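Putative peptide ABC-transport system periplasmic peptide-binding protein (Campylobacter jejuni, PDB 4OEV) binds nickel(II) outside the cytoplasm and probably delivers it to an ABC-type importer. Local coordinates at residues 382-387 against 409-414; 394-397 against 401-404. All coordinates share one frame; numbering follows the deposited sequence.

Overall arrangement
Both contacts are buried, and their centres lie about 8 Å apart. Interaction 1 is the deeper, about 7 Å from the centre of the chain against about 13 Å for interaction 2, and takes in part of the oxalate pocket. Strand 379-384 leads on to helix 395-398, and residues 394-397 and 401-404 both fall between the two segments of interaction 1. The chemistry differs accordingly: aromatic rings beside a bound anion in interaction 1, a glutamine folded against helix backbone and a phenylalanine in interaction 2. Probable backbone hydrogen bonds, Trp411 N to Arg396 O (2.7 Å) and Asn412 N to Gln402 O (3.1 Å), tie 409-414 to both segments of interaction 2.

Interaction 1 (382-387 against 409-414). With OXL (oxalate ion), chain D.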
loop_
_atom_site.group_PDB
_atom_site.type_symbol
_atom_site.label_atom_id
_atom_site.label_comp_id
_atom_site.label_asym_id
_atom_site.label_seq_id
_atom_site.Cartn_x
_atom_site.Cartn_y
_atom_site.Cartn_z
ATOM N N ILE A 382 -12.002 1.436 2.931
ATOM C CA ILE A 382 -10.637 1.755 2.436
ATOM C C ILE A 382 -9.587 0.845 3.082
ATOM O O ILE A 382 -9.898 0.136 4.042
ATOM C CB ILE A 382 -10.316 3.245 2.772
ATOM C CG1 ILE A 382 -9.151 3.812 1.900
ATOM C CG2 ILE A 382 -9.873 3.338 4.282
ATOM C CD1 ILE A 382 -9.098 5.336 1.950
ATOM N N GLY A 383 -8.328 0.829 2.573
ATOM C CA GLY A 383 -7.323 0.024 3.225
ATOM C C GLY A 383 -5.964 0.726 2.875
ATOM O O GLY A 383 -5.915 1.394 1.844
ATOM N N TRP A 384 -4.961 0.628 3.750
ATOM C CA TRP A 384 -3.570 1.127 3.477
ATOM C C TRP A 384 -2.648 0.337 4.348
ATOM O O TRP A 384 -3.106 -0.400 5.198
ATOM C CB TRP A 384 -3.385 2.630 3.818
ATOM C CG TRP A 384 -4.218 3.572 3.053
ATOM C CD1 TRP A 384 -5.262 4.347 3.537
ATOM C CD2 TRP A 384 -4.112 3.856 1.676
ATOM N NE1 TRP A 384 -5.808 5.083 2.506
ATOM C CE2 TRP A 384 -5.096 4.815 1.363
ATOM C CE3 TRP A 384 -3.232 3.435 0.667
ATOM C CZ2 TRP A 384 -5.245 5.329 0.073
ATOM C CZ3 TRP A 384 -3.400 3.939 -0.612
ATOM C CH2 TRP A 384 -4.378 4.886 -0.887
ATOM N N GLY A 385 -1.329 0.498 4.180
ATOM C CA GLY A 385 -0.430 -0.106 5.143
ATOM C C GLY A 385 0.877 -0.573 4.490
ATOM O O GLY A 385 0.851 -1.141 3.395
ATOM N N SER A 386 2.000 -0.322 5.141
ATOM C CA SER A 386 3.324 -0.705 4.556
ATOM C C SER A 386 4.159 -1.212 5.700
ATOM O O SER A 386 4.110 -0.674 6.817
ATOM C CB SER A 386 3.979 0.485 3.819
ATOM O OG SER A 386 5.297 0.137 3.256
ATOM N N PRO A 387 4.940 -2.258 5.448
ATOM C CA PRO A 387 5.843 -2.757 6.468
ATOM C C PRO A 387 7.135 -1.916 6.487
ATOM O O PRO A 387 7.994 -2.115 7.338
ATOM C CB PRO A 387 6.132 -4.186 6.013
ATOM C CG PRO A 387 6.050 -4.104 4.536
ATOM C CD PRO A 387 5.035 -3.029 4.198
ATOM N N GLU A 409 -1.451 13.440 -7.031
ATOM C CA GLU A 409 -0.734 12.279 -6.519
ATOM C C GLU A 409 -0.886 12.150 -5.009
ATOM O O GLU A 409 -0.140 11.417 -4.351
ATOM C CB GLU A 409 0.763 12.357 -6.963
ATOM C CG GLU A 409 0.923 12.146 -8.459
ATOM C CD GLU A 409 0.684 13.411 -9.312
ATOM O OE1 GLU A 409 1.322 14.462 -9.050
ATOM O OE2 GLU A 409 -0.111 13.347 -10.276
ATOM N N GLY A 410 -1.911 12.800 -4.426
ATOM C CA GLY A 410 -2.111 12.629 -2.995
ATOM C C GLY A 410 -3.056 11.426 -2.778
ATOM O O GLY A 410 -3.803 11.040 -3.678
ATOM N N TRP A 411 -2.976 10.807 -1.611
ATOM C CA TRP A 411 -3.792 9.634 -1.313
ATOM C C TRP A 411 -4.831 9.951 -0.224
ATOM O O TRP A 411 -5.503 9.056 0.287
ATOM C CB TRP A 411 -2.923 8.478 -0.838
ATOM C CG TRP A 411 -1.993 7.909 -1.848
ATOM C CD1 TRP A 411 -1.921 8.200 -3.182
ATOM C CD2 TRP A 411 -0.997 6.926 -1.584
ATOM N NE1 TRP A 411 -0.879 7.470 -3.765
ATOM C CE2 TRP A 411 -0.309 6.683 -2.793
ATOM C CE3 TRP A 411 -0.590 6.252 -0.423
ATOM C CZ2 TRP A 411 0.750 5.761 -2.879
ATOM C CZ3 TRP A 411 0.473 5.342 -0.516
ATOM C CH2 TRP A 411 1.112 5.111 -1.726
ATOM N N ASN A 412 -4.950 11.233 0.107
ATOM C CA ASN A 412 -5.867 11.680 1.131
ATOM C C ASN A 412 -7.260 11.836 0.518
ATOM O O ASN A 412 -7.706 12.946 0.230
ATOM C CB ASN A 412 -5.337 13.006 1.730
ATOM C CG ASN A 412 -6.141 13.505 2.909
ATOM O OD1 ASN A 412 -7.303 13.071 3.152
ATOM N ND2 ASN A 412 -5.583 14.486 3.609
ATOM N N PHE A 413 -7.957 10.719 0.333
ATOM C CA PHE A 413 -9.142 10.705 -0.438
ATOM C C PHE A 413 -10.383 11.241 0.295
ATOM O O PHE A 413 -11.359 11.565 -0.386
ATOM C CB PHE A 413 -9.421 9.287 -0.958
ATOM C CG PHE A 413 -8.350 8.766 -1.932
ATOM C CD1 PHE A 413 -7.586 9.644 -2.650
ATOM C CD2 PHE A 413 -8.220 7.421 -2.193
ATOM C CE1 PHE A 413 -6.601 9.174 -3.560
ATOM C CE2 PHE A 413 -7.257 6.967 -3.116
ATOM C CZ PHE A 413 -6.475 7.833 -3.781
ATOM N N GLY A 414 -10.324 11.295 1.637
ATOM C CA GLY A 414 -11.415 11.807 2.465
ATOM C C GLY A 414 -11.323 13.301 2.697
ATOM O O GLY A 414 -12.224 13.885 3.302
HETATM C C1 OXL D . -7.763 0.882 -0.993
HETATM C C2 OXL D . -6.888 2.029 -1.485
HETATM O O1 OXL D . -8.823 1.041 -0.254
HETATM O O2 OXL D . -7.459 3.121 -1.658
HETATM O O3 OXL D . -7.424 -0.254 -1.385
HETATM O O4 OXL D . -5.668 1.856 -1.859
#
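Trp384 and Trp411 both set CG opposite the carbonyl carbon and beside the backbone N, but their second torsions differ widely, at 112° and -8°. This combination brings the two indoles together with their six-membered rings almost exactly parallel, the planes 1° apart. It is a strongly offset pair: the centroids are 5.0 Å apart and the rings barely overlap. The nearest atoms are Trp384 CZ3 and Trp411 CE3, at 3.6 Å, so rim carbons meet rather than ring centres. CB of Trp411 also lies near Trp384 CH2. Phe413 comes up at the edge of the Trp384 indole, its CE2 4.1 Å from Trp384 CZ2. The carbonyl O of Trp411 stands over the rim of one Phe413 face.

Oxalate lies over the face of Trp384 turned away from Trp411, its O4 3.3 Å from Trp384 CZ3. Its O1 receives a weak, bent hydrogen bond from Gly383 N, 2.9 Å long. CG1 of Ile382 makes van der Waals contact with the same O1, at 3.5 Å, and Arg344 supplies a further hydrogen bond to the anion. No hydrogen bond joins 382-387 directly to 409-414, so the interface between them is apolar and aromatic. Trp384 thus stands between the anion and Trp411, with Phe413 at its edge, and its ring also meets that of the nickel ligand His480. Strand 379-384 pairs antiparallel with strand 241-246, which Ile382, Trp384 and Phe413 touch, while Val397 of helix 395-398 packs against both tryptophans.

Interaction 2 (394-397 against 401-404); sequences TFRV and SQDS
The short helix 395-398 of this family 5 solute-binding protein is followed at once by a 3-10 turn that reaches 401-402, and the chain folds back there so that the turn's end lies against the helix. Three residues separate the two segments. Their closest CA atoms, those of Arg396 and Gln402, are 5.3 Å apart. Gln402 carries most of the contact. Its CB packs on the backbone oxygen of Arg396 at 3.4 Å, and its CG lies equally close, 3.4 Å, to the O of Phe395; both are packing contacts, and no hydrogen bond crosses between the segments.

The glutamine chain then bends at chi2, setting OE1 beside Arg396 and NE2 beside Phe395. OE1 approaches the aliphatic start of the arginine, 3.5 Å from Arg396 CG. NE2 of Gln402 comes obliquely to the Phe395 ring, 3.9 Å from Phe395 CE2, the ring and amide planes being inclined by 42°. Phe395 meets it because its CG is anti to the backbone N, which brings the end of the ring nearer the glutamine although the CB starts off at an angle.

Arg396 sends its charged end elsewhere: NH2 bonds to Ser99 O, NH1 to Phe392 O, and the guanidinium makes a cation-pi contact with Trp411. Val102 of helix 101-104 touches Phe395, Arg396 and Gln402 alike, joining that helix to this turn. The amide itself is held from within its own segment by Ser401 OG, which Glu399 OE2 also engages in a hydrogen bond. Gln402 NE2 donates to Ser401 OG over 3.2 Å in a nearly straight bond (169°), the serine oxygen lying only 7° out of the amide plane.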
loop_
_atom_site.group_PDB
_atom_site.type_symbol
_atom_site.label_atom_id
_atom_site.label_comp_id
_atom_site.label_asym_id
_atom_site.label_seq_id
_atom_site.Cartn_x
_atom_site.Cartn_y
_atom_site.Cartn_z
ATOM N N THR A 394 1.626 7.160 5.502
ATOM C CA THR A 394 0.947 8.112 6.356
ATOM C C THR A 394 0.985 9.474 5.756
ATOM O O THR A 394 -0.048 10.169 5.757
ATOM C CB THR A 394 1.523 8.185 7.829
ATOM O OG1 THR A 394 2.920 8.466 7.781
ATOM C CG2 THR A 394 1.299 6.892 8.616
ATOM N N PHE A 395 2.139 9.885 5.205
ATOM C CA PHE A 395 2.193 11.223 4.659
ATOM C C PHE A 395 1.206 11.443 3.473
ATOM O O PHE A 395 0.376 12.401 3.486
ATOM C CB PHE A 395 3.631 11.580 4.239
ATOM C CG PHE A 395 3.849 13.082 4.006
ATOM C CD1 PHE A 395 4.140 13.908 5.068
ATOM C CD2 PHE A 395 3.723 13.640 2.725
ATOM C CE1 PHE A 395 4.357 15.320 4.860
ATOM C CE2 PHE A 395 3.903 15.043 2.502
ATOM C CZ PHE A 395 4.214 15.870 3.571
ATOM N N ARG A 396 1.220 10.572 2.479
ATOM C CA ARG A 396 0.323 10.810 1.327
ATOM C C ARG A 396 -1.135 10.562 1.718
ATOM O O ARG A 396 -2.037 10.925 0.944
ATOM C CB ARG A 396 0.654 9.886 0.143
ATOM C CG ARG A 396 1.909 10.386 -0.615
ATOM C CD ARG A 396 2.475 9.320 -1.572
ATOM N NE ARG A 396 3.169 8.288 -0.802
ATOM C CZ ARG A 396 3.858 7.272 -1.339
ATOM N NH1 ARG A 396 4.474 6.414 -0.545
ATOM N NH2 ARG A 396 3.944 7.122 -2.652
ATOM N N VAL A 397 -1.336 9.912 2.859
ATOM C CA VAL A 397 -2.742 9.498 3.222
ATOM C C VAL A 397 -3.497 10.520 4.096
ATOM O O VAL A 397 -4.709 10.733 3.891
ATOM C CB VAL A 397 -2.716 8.125 3.921
ATOM C CG1 VAL A 397 -4.145 7.701 4.520
ATOM C CG2 VAL A 397 -2.260 7.064 2.966
ATOM N N SER A 401 -1.685 18.603 2.466
ATOM C CA SER A 401 -1.317 18.909 1.092
ATOM C C SER A 401 -1.532 17.725 0.132
ATOM O O SER A 401 -1.354 17.845 -1.097
ATOM C CB SER A 401 0.155 19.385 0.983
ATOM O OG SER A 401 1.066 18.334 1.326
ATOM N N GLN A 402 -1.893 16.590 0.692
ATOM C CA GLN A 402 -2.044 15.356 -0.070
ATOM C C GLN A 402 -3.513 15.017 -0.283
ATOM O O GLN A 402 -3.845 13.940 -0.777
ATOM C CB GLN A 402 -1.315 14.245 0.696
ATOM C CG GLN A 402 0.107 14.639 0.964
ATOM C CD GLN A 402 0.913 14.698 -0.296
ATOM O OE1 GLN A 402 0.933 13.725 -1.029
ATOM N NE2 GLN A 402 1.611 15.853 -0.570
ATOM N N ASP A 403 -4.386 15.962 0.089
ATOM C CA ASP A 403 -5.756 15.954 -0.316
ATOM C C ASP A 403 -5.854 15.783 -1.823
ATOM O O ASP A 403 -5.250 16.554 -2.580
ATOM C CB ASP A 403 -6.429 17.275 0.144
ATOM C CG ASP A 403 -7.948 17.296 -0.054
ATOM O OD1 ASP A 403 -8.492 16.669 -1.002
ATOM O OD2 ASP A 403 -8.595 18.003 0.763
ATOM N N SER A 404 -6.560 14.741 -2.264
ATOM C CA SER A 404 -6.553 14.386 -3.686
ATOM C C SER A 404 -7.391 15.286 -4.563
ATOM O O SER A 404 -7.335 15.154 -5.811
ATOM C CB SER A 404 -6.964 12.934 -3.874
ATOM O OG SER A 404 -8.307 12.676 -3.483
#